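Local atomic coordinates of HAD hydrolase, family IA, variant 3 (Entamoeba histolytica, PDB entry 6W04), a protein that binds magnesium and, as a member of the haloacid dehalogenase superfamily, probably acts as a hydrolase, perhaps in carbohydrate metabolism. Residues Lys24-Ala27 and Lys28-Arg31; Glu71-Asn74 and Leu75-Thr78; Asn44-Thr47 and Asn48-Ile52; Ser189-Thr192 and Val193-Leu197; Asn115-Val118 and Phe119-Tyr123. All coordinates share one frame; numbering follows the deposited sequence.

Interaction 1 of 5, residues Lys24-Ala27 and Lys28-Arg31; sequences KEMA and KRIR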
loop_
_atom_site.group_PDB
_atom_site.type_symbol
_atom_site.label_atom_id
_atom_site.label_comp_id
_atom_site.label_asym_id
_atom_site.label_seq_id
_atom_site.Cartn_x
_atom_site.Cartn_y
_atom_site.Cartn_z
ATOM N N LYS A 24 1.825 13.709 12.840
ATOM C CA LYS A 24 2.424 14.486 13.915
ATOM C C LYS A 24 1.940 15.921 13.866
ATOM O O LYS A 24 1.622 16.526 14.904
ATOM C CB LYS A 24 3.961 14.409 13.838
ATOM C CG LYS A 24 4.450 13.054 14.324
ATOM C CD LYS A 24 5.960 12.896 14.122
ATOM C CE LYS A 24 6.400 11.508 14.534
ATOM N NZ LYS A 24 7.856 11.325 14.372
ATOM N N GLU A 25 1.864 16.477 12.664
ATOM C CA GLU A 25 1.333 17.827 12.509
ATOM C C GLU A 25 -0.123 17.896 12.954
ATOM O O GLU A 25 -0.522 18.856 13.624
ATOM C CB GLU A 25 1.513 18.290 11.049
ATOM C CG GLU A 25 0.900 19.663 10.733
ATOM C CD GLU A 25 1.625 20.854 11.389
ATOM O OE1 GLU A 25 0.947 21.874 11.660
ATOM O OE2 GLU A 25 2.861 20.791 11.626
ATOM N N MET A 26 -0.931 16.881 12.615
ATOM C CA MET A 26 -2.336 16.880 13.036
ATOM C C MET A 26 -2.459 16.796 14.548
ATOM O O MET A 26 -3.292 17.486 15.152
ATOM C CB MET A 26 -3.106 15.699 12.423
ATOM C CG MET A 26 -3.295 15.784 10.909
ATOM S SD MET A 26 -4.131 17.313 10.424
ATOM C CE MET A 26 -5.711 16.935 11.160
ATOM N N ALA A 27 -1.678 15.918 15.171
ATOM C CA ALA A 27 -1.643 15.873 16.626
ATOM C C ALA A 27 -1.319 17.240 17.214
ATOM O O ALA A 27 -1.928 17.665 18.208
ATOM C CB ALA A 27 -0.635 14.823 17.090
ATOM N N LYS A 28 -0.341 17.942 16.639
ATOM C CA LYS A 28 0.028 19.242 17.188
ATOM C C LYS A 28 -1.124 20.229 17.051
ATOM O O LYS A 28 -1.409 20.996 17.977
ATOM C CB LYS A 28 1.291 19.763 16.489
ATOM C CG LYS A 28 1.783 21.190 16.911
ATOM C CD LYS A 28 2.442 21.192 18.297
ATOM C CE LYS A 28 2.885 22.585 18.738
ATOM N NZ LYS A 28 3.331 22.603 20.169
ATOM N N ARG A 29 -1.804 20.211 15.904
ATOM C CA ARG A 29 -2.901 21.141 15.668
ATOM C C ARG A 29 -4.053 20.879 16.624
ATOM O O ARG A 29 -4.649 21.825 17.151
ATOM C CB ARG A 29 -3.388 21.026 14.221
ATOM C CG ARG A 29 -2.351 21.493 13.204
ATOM C CD ARG A 29 -2.861 21.409 11.764
ATOM N NE ARG A 29 -1.795 21.772 10.827
ATOM C CZ ARG A 29 -1.933 21.819 9.505
ATOM N NH1 ARG A 29 -3.104 21.520 8.961
ATOM N NH2 ARG A 29 -0.901 22.173 8.733
ATOM N N ILE A 30 -4.346 19.608 16.878
ATOM C CA ILE A 30 -5.547 19.216 17.611
ATOM C C ILE A 30 -5.307 19.218 19.106
ATOM O O ILE A 30 -6.055 19.831 19.876
ATOM C CB ILE A 30 -6.040 17.828 17.137
ATOM C CG1 ILE A 30 -6.581 17.914 15.710
ATOM C CG2 ILE A 30 -7.135 17.302 18.127
ATOM C CD1 ILE A 30 -6.601 16.582 14.962
ATOM N N ARG A 31 -4.275 18.516 19.555
ATOM C CA ARG A 31 -4.043 18.409 20.986
ATOM C C ARG A 31 -2.966 19.355 21.492
ATOM O O ARG A 31 -2.834 19.523 22.712
ATOM C CB ARG A 31 -3.707 16.948 21.354
ATOM C CG ARG A 31 -2.263 16.520 21.071
ATOM C CD ARG A 31 -2.053 15.032 21.365
ATOM N NE ARG A 31 -0.648 14.690 21.237
ATOM C CZ ARG A 31 -0.100 13.501 21.485
ATOM N NH1 ARG A 31 -0.835 12.463 21.860
ATOM N NH2 ARG A 31 1.215 13.354 21.356
#
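E25 and R29, one helical turn apart on helix 16-31, join in an i to i+4 salt bridge in which E25 OE1 meets R29 NE at 2.9 Å. The N-H points nearly straight at the oxygen (160°), which offers its anti lone pair and sits at the edge of the guanidinium, close to its plane; the carboxylate itself is turned steeply, 76° from that plane. E25 gets there because CG lies anti to the backbone N (chi1 176°) and the chain then bends at chi2, while R29 reaches back fully extended, its CG resting 3.2 Å from E25 O. Long charged residues suit this side, which is the more exposed one.

The packing is tighter round the flank where M26 and A27 are buried. M26, folded at chi2 and chi3, sets its CE 3.9 Å from CD1 of I30, and flexible methionine can shape itself to the neighbouring helix 62-82, where it touches E71 and K72. A27, with only a methyl, lets R31 pass close by, its CG 3.1 Å from A27 O; the guanidinium of R31 goes on to a salt bridge with E39 and to carbonyls of T33 and P34. This is an amphipathic alpha-helix of the helical cap inserted after the first core strand, as in HAD proteins with this kind of cap, its outer face carrying an i to i+4 ion pair.

Interaction 2 of 5, residues Glu71-Asn74 and Leu75-Thr78; sequences EKEN and LYRT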
loop_
_atom_site.group_PDB
_atom_site.type_symbol
_atom_site.label_atom_id
_atom_site.label_comp_id
_atom_site.label_asym_id
_atom_site.label_seq_id
_atom_site.Cartn_x
_atom_site.Cartn_y
_atom_site.Cartn_z
ATOM N N GLU A 71 -9.028 15.867 6.804
ATOM C CA GLU A 71 -8.050 16.928 7.061
ATOM C C GLU A 71 -6.625 16.390 6.999
ATOM O O GLU A 71 -5.731 17.048 6.453
ATOM C CB GLU A 71 -8.284 17.588 8.425
ATOM C CG GLU A 71 -9.574 18.376 8.528
ATOM C CD GLU A 71 -9.687 19.196 9.821
ATOM O OE1 GLU A 71 -8.718 19.236 10.621
ATOM O OE2 GLU A 71 -10.761 19.802 10.031
ATOM N N LYS A 72 -6.370 15.219 7.607
ATOM C CA LYS A 72 -5.034 14.643 7.514
ATOM C C LYS A 72 -4.683 14.288 6.073
ATOM O O LYS A 72 -3.547 14.505 5.631
ATOM C CB LYS A 72 -4.917 13.406 8.413
ATOM C CG LYS A 72 -3.554 12.682 8.247
ATOM C CD LYS A 72 -3.595 11.570 7.199
ATOM C CE LYS A 72 -2.166 11.052 6.885
ATOM N NZ LYS A 72 -2.258 9.903 5.938
ATOM N N GLU A 73 -5.631 13.723 5.322
ATOM C CA GLU A 73 -5.313 13.319 3.958
ATOM C C GLU A 73 -5.118 14.515 3.041
ATOM O O GLU A 73 -4.289 14.450 2.127
ATOM C CB GLU A 73 -6.386 12.369 3.395
ATOM C CG GLU A 73 -6.478 11.041 4.157
ATOM C CD GLU A 73 -5.211 10.137 4.137
ATOM O OE1 GLU A 73 -4.102 10.539 3.717
ATOM O OE2 GLU A 73 -5.336 8.978 4.578
ATOM N N ASN A 74 -5.847 15.609 3.272
ATOM C CA ASN A 74 -5.576 16.829 2.528
ATOM C C ASN A 74 -4.147 17.321 2.771
ATOM O O ASN A 74 -3.461 17.749 1.831
ATOM C CB ASN A 74 -6.598 17.899 2.907
ATOM C CG ASN A 74 -6.269 19.236 2.316
ATOM O OD1 ASN A 74 -6.127 20.224 3.032
ATOM N ND2 ASN A 74 -6.119 19.276 0.998
ATOM N N LEU A 75 -3.684 17.281 4.022
ATOM C CA LEU A 75 -2.296 17.664 4.300
ATOM C C LEU A 75 -1.327 16.722 3.583
ATOM O O LEU A 75 -0.383 17.164 2.920
ATOM C CB LEU A 75 -2.041 17.685 5.809
ATOM C CG LEU A 75 -0.613 17.950 6.347
ATOM C CD1 LEU A 75 0.017 19.215 5.760
ATOM C CD2 LEU A 75 -0.609 18.051 7.904
ATOM N N TYR A 76 -1.574 15.416 3.669
ATOM C CA TYR A 76 -0.712 14.439 3.011
ATOM C C TYR A 76 -0.637 14.661 1.500
ATOM O O TYR A 76 0.460 14.675 0.920
ATOM C CB TYR A 76 -1.211 13.028 3.332
ATOM C CG TYR A 76 -0.663 11.966 2.417
ATOM C CD1 TYR A 76 0.626 11.464 2.606
ATOM C CD2 TYR A 76 -1.423 11.463 1.360
ATOM C CE1 TYR A 76 1.150 10.488 1.744
ATOM C CE2 TYR A 76 -0.916 10.462 0.506
ATOM C CZ TYR A 76 0.392 9.992 0.725
ATOM O OH TYR A 76 0.929 9.019 -0.093
ATOM N N ARG A 77 -1.792 14.828 0.842
ATOM C CA ARG A 77 -1.814 15.011 -0.611
ATOM C C ARG A 77 -1.026 16.232 -1.029
ATOM O O ARG A 77 -0.333 16.211 -2.049
ATOM C CB ARG A 77 -3.243 15.184 -1.125
ATOM C CG ARG A 77 -4.038 13.962 -1.129
ATOM C CD ARG A 77 -5.472 14.317 -1.423
ATOM N NE ARG A 77 -6.328 13.452 -0.641
ATOM C CZ ARG A 77 -7.477 13.831 -0.106
ATOM N NH1 ARG A 77 -8.172 12.959 0.597
ATOM N NH2 ARG A 77 -7.923 15.072 -0.280
ATOM N N THR A 78 -1.170 17.320 -0.276
ATOM C CA THR A 78 -0.478 18.559 -0.593
ATOM C C THR A 78 1.029 18.380 -0.466
ATOM O O THR A 78 1.795 18.788 -1.349
ATOM C CB THR A 78 -0.996 19.653 0.336
ATOM O OG1 THR A 78 -2.390 19.834 0.085
ATOM C CG2 THR A 78 -0.273 20.954 0.089
HETATM O O HOH W 1 -6.440 17.655 -1.214
#
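R77 folds back over the preceding turn of helix 62-82, along E73. CB lies 3.5 Å from E73 O, CG is closer at 3.3 Å, and CD and NE follow past the same oxygen, which also accepts the backbone N-H of R77. The tip is provisional, being one of two modelled conformers: a bend at chi3 (-143°) lays the guanidinium across the backbone, with E73 O over one face. NH1 ends 3.4 Å from E73 CB and has its salt bridge with E70; NE is bonded to N115; NH2 and N74 ND2 donate to one water.

Threonine suits the next position because its short hydroxyl can turn back into the helix: T78 OG1 donates to N74 O at 2.9 Å, from the opposite face of the carbonyl to T78 N. On the buried side E73 OE1 forms a salt bridge with K72 NZ at 3.0 Å, the ammonium standing above the carboxylate plane. Y76 bonds D15, stacks on H19 and touches N9, a magnesium ligand, so this face borders the metal site. The buried K72 and E73 neutralise each other and have further polar partners, K72 in H19, E73 in N115 and N48; E73, with the R77 guanidinium nearby but not in contact, probably stays ionised.

Interaction 3 of 5, residues Asn44-Thr47 and Asn48-Ile52; sequences NGRT and NKQLI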
loop_
_atom_site.group_PDB
_atom_site.type_symbol
_atom_site.label_atom_id
_atom_site.label_comp_id
_atom_site.label_asym_id
_atom_site.label_seq_id
_atom_site.Cartn_x
_atom_site.Cartn_y
_atom_site.Cartn_z
ATOM N N ASN A 44 1.572 3.140 14.138
ATOM C CA ASN A 44 1.714 2.932 12.699
ATOM C C ASN A 44 1.040 1.628 12.307
ATOM O O ASN A 44 1.321 0.574 12.882
ATOM C CB ASN A 44 3.196 2.893 12.276
ATOM C CG ASN A 44 3.382 2.900 10.741
ATOM O OD1 ASN A 44 2.579 3.477 10.000
ATOM N ND2 ASN A 44 4.451 2.275 10.274
ATOM N N GLY A 45 0.146 1.707 11.326
ATOM C CA GLY A 45 -0.628 0.579 10.889
ATOM C C GLY A 45 -2.076 0.605 11.345
ATOM O O GLY A 45 -2.890 -0.149 10.796
ATOM N N ARG A 46 -2.410 1.416 12.355
ATOM C CA ARG A 46 -3.795 1.489 12.792
ATOM C C ARG A 46 -4.606 2.284 11.763
ATOM O O ARG A 46 -4.050 2.925 10.879
ATOM C CB ARG A 46 -3.890 2.121 14.182
ATOM C CG ARG A 46 -3.276 1.233 15.278
ATOM C CD ARG A 46 -3.440 1.806 16.661
ATOM N NE ARG A 46 -2.711 1.011 17.650
ATOM C CZ ARG A 46 -2.773 1.179 18.962
ATOM N NH1 ARG A 46 -3.545 2.116 19.481
ATOM N NH2 ARG A 46 -2.065 0.389 19.760
ATOM N N THR A 47 -5.936 2.223 11.878
ATOM C CA THR A 47 -6.781 2.951 10.941
ATOM C C THR A 47 -6.676 4.453 11.181
ATOM O O THR A 47 -6.277 4.906 12.252
ATOM C CB THR A 47 -8.244 2.526 11.074
ATOM O OG1 THR A 47 -8.733 2.838 12.396
ATOM C CG2 THR A 47 -8.407 1.008 10.828
ATOM N N ASN A 48 -7.158 5.240 10.208
ATOM C CA ASN A 48 -7.209 6.669 10.438
ATOM C C ASN A 48 -8.051 6.980 11.665
ATOM O O ASN A 48 -7.729 7.887 12.437
ATOM C CB ASN A 48 -7.751 7.387 9.203
ATOM C CG ASN A 48 -6.721 7.453 8.098
ATOM O OD1 ASN A 48 -5.534 7.193 8.330
ATOM N ND2 ASN A 48 -7.156 7.804 6.899
ATOM N N LYS A 49 -9.143 6.246 11.848
ATOM C CA LYS A 49 -10.013 6.510 12.984
ATOM C C LYS A 49 -9.268 6.291 14.291
ATOM O O LYS A 49 -9.403 7.080 15.244
ATOM C CB LYS A 49 -11.245 5.606 12.903
ATOM C CG LYS A 49 -12.255 5.788 14.039
ATOM C CD LYS A 49 -13.614 5.183 13.619
ATOM C CE LYS A 49 -14.731 5.426 14.654
ATOM N NZ LYS A 49 -14.548 4.654 15.929
ATOM N N GLN A 50 -8.504 5.198 14.369
ATOM C CA GLN A 50 -7.761 4.903 15.588
ATOM C C GLN A 50 -6.729 5.977 15.875
ATOM O O GLN A 50 -6.460 6.296 17.041
ATOM C CB GLN A 50 -7.073 3.539 15.481
ATOM C CG GLN A 50 -8.020 2.345 15.473
ATOM C CD GLN A 50 -7.273 1.026 15.301
ATOM O OE1 GLN A 50 -6.880 0.667 14.196
ATOM N NE2 GLN A 50 -7.087 0.303 16.392
ATOM N N LEU A 51 -6.099 6.517 14.825
ATOM C CA LEU A 51 -5.125 7.589 15.028
ATOM C C LEU A 51 -5.794 8.827 15.618
ATOM O O LEU A 51 -5.307 9.414 16.598
ATOM C CB LEU A 51 -4.440 7.939 13.701
ATOM C CG LEU A 51 -3.127 7.233 13.338
ATOM C CD1 LEU A 51 -1.991 7.768 14.159
ATOM C CD2 LEU A 51 -3.221 5.741 13.517
ATOM N N ILE A 52 -6.918 9.238 15.038
ATOM C CA ILE A 52 -7.598 10.439 15.526
ATOM C C ILE A 52 -8.098 10.231 16.947
ATOM O O ILE A 52 -7.994 11.131 17.798
ATOM C CB ILE A 52 -8.746 10.828 14.580
ATOM C CG1 ILE A 52 -8.198 11.077 13.177
ATOM C CG2 ILE A 52 -9.472 12.061 15.144
ATOM C CD1 ILE A 52 -9.197 10.756 12.041
HETATM O O HOH W 2 -5.776 4.290 18.747
HETATM O O HOH W 3 -4.170 4.423 8.434
#
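T47 and Q50 exchange hydrogen bonds across the first turn of helix 48-56. T47 OG1 accepts from Q50 N at 3.1 Å, and in return the backbone N-H of T47 points almost straight (170°) at Q50 OE1, 2.9 Å away and tilted from the plane of that amide. The hydroxyl faces the helix because chi1 of 62° puts OG1 between the backbone N and the carbonyl carbon; Q50 extends beyond CG, carrying its amide back past the cap. Threonine fits the N-cap, since a short branch with an oxygen can stand in for the missing carbonyl, and glutamine is long enough to bring an acceptor back to the cap. T47 O then accepts L51 N, the first regular bond of the helix.

Around this pair, R46 crosses the end of Q50 at about a right angle: its CB is 3.3 Å from Q50 OE1 and its CD lies near NE2, the guanidinium and amide planes only 17° apart. The same CB meets CD2 of L51 at 3.7 Å, an apolar touch just before the cap. Two waters extend the shell. One accepts a hydrogen bond from R46 NH1 and donates one to Q50 O at 2.7 Å; the other donates to both R46 O and N48 OD1.

Farther out, N48 ND2 bonds E73 on helix 62-82, and W23 of helix 16-31 packs on N48 and L51, so the new helix is held from its buried side. The reciprocal bonds between T47 and Q50 define a capping box, here starting helix 48-56 after a short loop.

Interaction 4 of 5, residues Ser189-Thr192 and Val193-Leu197; sequences SEMT and VNELL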
loop_
_atom_site.group_PDB
_atom_site.type_symbol
_atom_site.label_atom_id
_atom_site.label_comp_id
_atom_site.label_asym_id
_atom_site.label_seq_id
_atom_site.Cartn_x
_atom_site.Cartn_y
_atom_site.Cartn_z
ATOM N N SER A 189 10.362 -1.552 3.078
ATOM C CA SER A 189 10.418 -0.097 3.211
ATOM C C SER A 189 10.390 0.350 4.665
ATOM O O SER A 189 10.979 1.383 4.997
ATOM C CB SER A 189 9.267 0.572 2.455
ATOM O OG SER A 189 8.020 0.100 2.938
ATOM N N GLU A 190 9.703 -0.376 5.531
ATOM C CA GLU A 190 9.692 -0.084 6.959
ATOM C C GLU A 190 10.123 -1.267 7.810
ATOM O O GLU A 190 10.906 -1.101 8.746
ATOM C CB GLU A 190 8.288 0.389 7.392
ATOM C CG GLU A 190 8.021 1.846 7.019
ATOM C CD GLU A 190 8.941 2.821 7.757
ATOM O OE1 GLU A 190 9.117 2.648 8.986
ATOM O OE2 GLU A 190 9.486 3.755 7.112
ATOM N N MET A 191 9.640 -2.461 7.512
ATOM C CA MET A 191 10.222 -3.659 8.093
ATOM C C MET A 191 11.504 -4.027 7.361
ATOM O O MET A 191 11.676 -3.705 6.187
ATOM C CB MET A 191 9.215 -4.801 8.030
ATOM C CG MET A 191 7.948 -4.434 8.837
ATOM S SD MET A 191 6.608 -5.622 8.709
ATOM C CE MET A 191 7.363 -7.069 9.395
ATOM N N THR A 192 12.423 -4.669 8.083
ATOM C CA THR A 192 13.606 -5.242 7.451
ATOM C C THR A 192 13.215 -6.460 6.618
ATOM O O THR A 192 12.112 -7.004 6.742
ATOM C CB THR A 192 14.638 -5.650 8.498
ATOM O OG1 THR A 192 14.151 -6.775 9.258
ATOM C CG2 THR A 192 14.941 -4.476 9.425
ATOM N N VAL A 193 14.138 -6.891 5.752
ATOM C CA VAL A 193 13.931 -8.131 5.003
ATOM C C VAL A 193 13.694 -9.298 5.958
ATOM O O VAL A 193 12.783 -10.112 5.754
ATOM C CB VAL A 193 15.127 -8.409 4.068
ATOM C CG1 VAL A 193 15.236 -9.904 3.777
ATOM C CG2 VAL A 193 14.983 -7.625 2.782
ATOM N N ASN A 194 14.528 -9.407 7.000
ATOM C CA ASN A 194 14.427 -10.523 7.943
ATOM C C ASN A 194 13.134 -10.468 8.745
ATOM O O ASN A 194 12.588 -11.514 9.120
ATOM C CB ASN A 194 15.613 -10.521 8.903
ATOM C CG ASN A 194 16.915 -10.873 8.222
ATOM O OD1 ASN A 194 16.925 -11.443 7.127
ATOM N ND2 ASN A 194 18.029 -10.535 8.867
ATOM N N GLU A 195 12.653 -9.267 9.051
ATOM C CA GLU A 195 11.399 -9.167 9.785
ATOM C C GLU A 195 10.235 -9.634 8.922
ATOM O O GLU A 195 9.342 -10.335 9.406
ATOM C CB GLU A 195 11.193 -7.734 10.284
ATOM C CG GLU A 195 12.152 -7.346 11.434
ATOM C CD GLU A 195 12.085 -5.862 11.769
ATOM O OE1 GLU A 195 11.618 -5.075 10.916
ATOM O OE2 GLU A 195 12.488 -5.478 12.885
ATOM N N LEU A 196 10.253 -9.294 7.632
ATOM C CA LEU A 196 9.200 -9.764 6.734
ATOM C C LEU A 196 9.262 -11.275 6.553
ATOM O O LEU A 196 8.217 -11.919 6.428
ATOM C CB LEU A 196 9.300 -9.055 5.381
ATOM C CG LEU A 196 8.913 -7.567 5.378
ATOM C CD1 LEU A 196 9.651 -6.786 4.272
ATOM C CD2 LEU A 196 7.394 -7.403 5.227
ATOM N N LEU A 197 10.467 -11.858 6.554
ATOM C CA LEU A 197 10.602 -13.303 6.404
ATOM C C LEU A 197 10.091 -14.058 7.622
ATOM O O LEU A 197 9.728 -15.231 7.497
ATOM C CB LEU A 197 12.071 -13.684 6.121
ATOM C CG LEU A 197 12.626 -13.223 4.760
ATOM C CD1 LEU A 197 14.110 -13.555 4.608
ATOM C CD2 LEU A 197 11.835 -13.813 3.599
HETATM O O HOH W 4 11.827 -2.150 11.076
#
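A capping box opens helix 193-197, with T192 at the N-cap and E195 three residues on. T192 OG1 accepts the backbone N-H of E195 at 2.9 Å, and E195 OE1 takes that of T192 at 3.0 Å. The second bond is the straighter, 166° against 150°, though its donor stands above the carboxylate plane. OG1, set between the backbone N and the carbonyl carbon (chi1 69°), faces the first-turn amides, and the methyl CG2 of T192 lies 3.7 Å from E195 OE1. E195 stretches out beyond CG, which itself comes 3.0 Å from T192 OG1, a close fit.

Outside the box, a water donates to E195 OE1 at 2.9 Å and also to E190 O, tying the carboxylate to the loop that leads in from strand 183-187. On the other flank M191 CB is 3.8 Å from CG of L196. Methionine suits this spot because its bend at chi3 brings CE beside the backbone of E195 while SD lies near L196 CD2. The buried L196 lies near the metal site, its side chain about 6 Å from that of the magnesium ligand D169.

Both partners thus give up a polar atom to the other's backbone N-H. E195 OE1 is gripped by an amide and a water, and the amides of the helix N terminus would be expected to favour, if modestly in so short a helix, a negative carboxylate.

Interaction 5 of 5, residues Asn115-Val118 and Phe119-Tyr123; sequences NVQV and FIQKY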
loop_
_atom_site.group_PDB
_atom_site.type_symbol
_atom_site.label_atom_id
_atom_site.label_comp_id
_atom_site.label_asym_id
_atom_site.label_seq_id
_atom_site.Cartn_x
_atom_site.Cartn_y
_atom_site.Cartn_z
ATOM N N ASN A 115 -6.677 10.442 -2.551
ATOM C CA ASN A 115 -5.235 10.195 -2.636
ATOM C C ASN A 115 -4.862 9.588 -3.985
ATOM O O ASN A 115 -3.836 9.958 -4.581
ATOM C CB ASN A 115 -4.787 9.282 -1.478
ATOM C CG ASN A 115 -4.691 10.011 -0.161
ATOM O OD1 ASN A 115 -4.931 11.218 -0.085
ATOM N ND2 ASN A 115 -4.343 9.278 0.904
ATOM N N VAL A 116 -5.702 8.678 -4.501
ATOM C CA VAL A 116 -5.398 8.006 -5.764
ATOM C C VAL A 116 -5.328 9.022 -6.898
ATOM O O VAL A 116 -4.487 8.921 -7.797
ATOM C CB VAL A 116 -6.443 6.910 -6.055
ATOM C CG1 VAL A 116 -6.274 6.388 -7.473
ATOM C CG2 VAL A 116 -6.339 5.750 -5.044
ATOM N N GLN A 117 -6.218 10.018 -6.871
ATOM C CA GLN A 117 -6.167 11.097 -7.852
ATOM C C GLN A 117 -4.795 11.760 -7.854
ATOM O O GLN A 117 -4.233 12.049 -8.916
ATOM C CB GLN A 117 -7.277 12.111 -7.546
ATOM C CG GLN A 117 -7.461 13.211 -8.573
ATOM C CD GLN A 117 -8.730 14.040 -8.348
ATOM O OE1 GLN A 117 -9.855 13.555 -8.496
ATOM N NE2 GLN A 117 -8.547 15.301 -8.027
ATOM N N VAL A 118 -4.231 11.992 -6.672
ATOM C CA VAL A 118 -2.902 12.592 -6.598
ATOM C C VAL A 118 -1.850 11.625 -7.134
ATOM O O VAL A 118 -0.957 12.025 -7.899
ATOM C CB VAL A 118 -2.614 13.038 -5.147
ATOM C CG1 VAL A 118 -1.134 13.345 -4.938
ATOM C CG2 VAL A 118 -3.436 14.281 -4.843
ATOM N N PHE A 119 -1.947 10.337 -6.760
ATOM C CA PHE A 119 -0.997 9.332 -7.242
ATOM C C PHE A 119 -0.949 9.300 -8.764
ATOM O O PHE A 119 0.137 9.311 -9.358
ATOM C CB PHE A 119 -1.361 7.933 -6.732
ATOM C CG PHE A 119 -1.432 7.802 -5.245
ATOM C CD1 PHE A 119 -0.770 8.680 -4.404
ATOM C CD2 PHE A 119 -2.152 6.748 -4.686
ATOM C CE1 PHE A 119 -0.866 8.522 -3.020
ATOM C CE2 PHE A 119 -2.243 6.584 -3.321
ATOM C CZ PHE A 119 -1.596 7.467 -2.483
ATOM N N ILE A 120 -2.122 9.222 -9.410
ATOM C CA ILE A 120 -2.190 9.179 -10.873
ATOM C C ILE A 120 -1.605 10.449 -11.466
ATOM O O ILE A 120 -0.804 10.409 -12.403
ATOM C CB ILE A 120 -3.644 8.968 -11.342
ATOM C CG1 ILE A 120 -4.155 7.602 -10.862
ATOM C CG2 ILE A 120 -3.753 9.110 -12.863
ATOM C CD1 ILE A 120 -5.679 7.435 -10.965
ATOM N N GLN A 121 -2.012 11.600 -10.929
ATOM C CA GLN A 121 -1.531 12.885 -11.413
ATOM C C GLN A 121 -0.010 12.991 -11.288
ATOM O O GLN A 121 0.689 13.327 -12.252
ATOM C CB GLN A 121 -2.226 13.989 -10.608
ATOM C CG GLN A 121 -2.595 15.258 -11.326
ATOM C CD GLN A 121 -3.677 16.049 -10.566
ATOM O OE1 GLN A 121 -4.290 16.959 -11.121
ATOM N NE2 GLN A 121 -3.913 15.690 -9.290
ATOM N N LYS A 122 0.518 12.703 -10.098
ATOM C CA LYS A 122 1.936 12.948 -9.823
ATOM C C LYS A 122 2.824 11.926 -10.528
ATOM O O LYS A 122 3.900 12.268 -11.024
ATOM C CB LYS A 122 2.189 12.912 -8.301
ATOM C CG LYS A 122 3.660 13.129 -7.915
ATOM C CD LYS A 122 3.860 13.167 -6.384
ATOM C CE LYS A 122 5.338 13.508 -6.045
ATOM N NZ LYS A 122 5.694 14.911 -6.433
ATOM N N TYR A 123 2.403 10.672 -10.582
ATOM C CA TYR A 123 3.275 9.631 -11.095
ATOM C C TYR A 123 2.954 9.200 -12.520
ATOM O O TYR A 123 3.612 8.288 -13.030
ATOM C CB TYR A 123 3.252 8.429 -10.138
ATOM C CG TYR A 123 3.800 8.833 -8.783
ATOM C CD1 TYR A 123 5.145 9.147 -8.636
ATOM C CD2 TYR A 123 2.968 8.962 -7.666
ATOM C CE1 TYR A 123 5.670 9.559 -7.397
ATOM C CE2 TYR A 123 3.485 9.393 -6.432
ATOM C CZ TYR A 123 4.836 9.686 -6.309
ATOM O OH TYR A 123 5.392 10.082 -5.103
HETATM O O HOH W 5 -5.790 16.643 -7.825
#
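F119 leaves the backbone with its CG anti to the carbonyl carbon (chi1 -58°), and a chi2 of -22° turns the ring so that one face lies against the turn before it. N115 O stands 3.2 Å above that face, offset toward the rim, while also accepting the backbone N-H of F119 at 2.9 Å; CZ reaches on to N115 CB at 3.8 Å. A large, flat, apolar ring suits this buried site, where it stacks with F8 and packs on Y76 and L80 of helix 62-82; it also touches N9, a magnesium ligand.

On a neighbouring stripe of the helix, V116 and I120 form the apolar pair one turn apart. V116 CG1 meets I120 CD1 at 3.7 Å, and the branched side chains pack against each other across that turn; V116 CG2 lies more loosely against F119 CD2. The I120 N to V116 O bond is nearly linear, at 172°.

The exposed face is polar. Q117 NE2 and Q121 NE2 both donate to one water, the latter at 2.6 Å, and Q117 OE1 is bonded to W113. Toward helix 62-82, N115 OD1 accepts from R77 NE and its ND2 donates to E73 OE1, a double role that suits asparagine; farther along, K122 NZ reaches carbonyls of M81 and S83.

Helix 113-123 is the crossover helix of a beta-alpha-beta unit between parallel strands 105-112 and 135-137, an element of the Rossmann-like core of HAD proteins, and here F119 brings it up against the magnesium-binding loop.

In the fold
All five contacts are local and follow one another without nesting or crossing: interaction 1 in helix 16-31, interaction 3 at the start of helix 48-56, interaction 2 in helix 62-82, interaction 5 in helix 113-123 and interaction 4 at the start of helix 193-197. None closes a long loop; side chains join them in space. Interaction 2 links three of them, with L75 packing on E25 of interaction 1, E73 meeting N48 of interaction 3, and E73 and R77 meeting N115 of interaction 5. Helix 62-82 so ties the helical part to the parallel-sheet core. Interaction 4 touches none of the others and lies across the chain's centre from interaction 5.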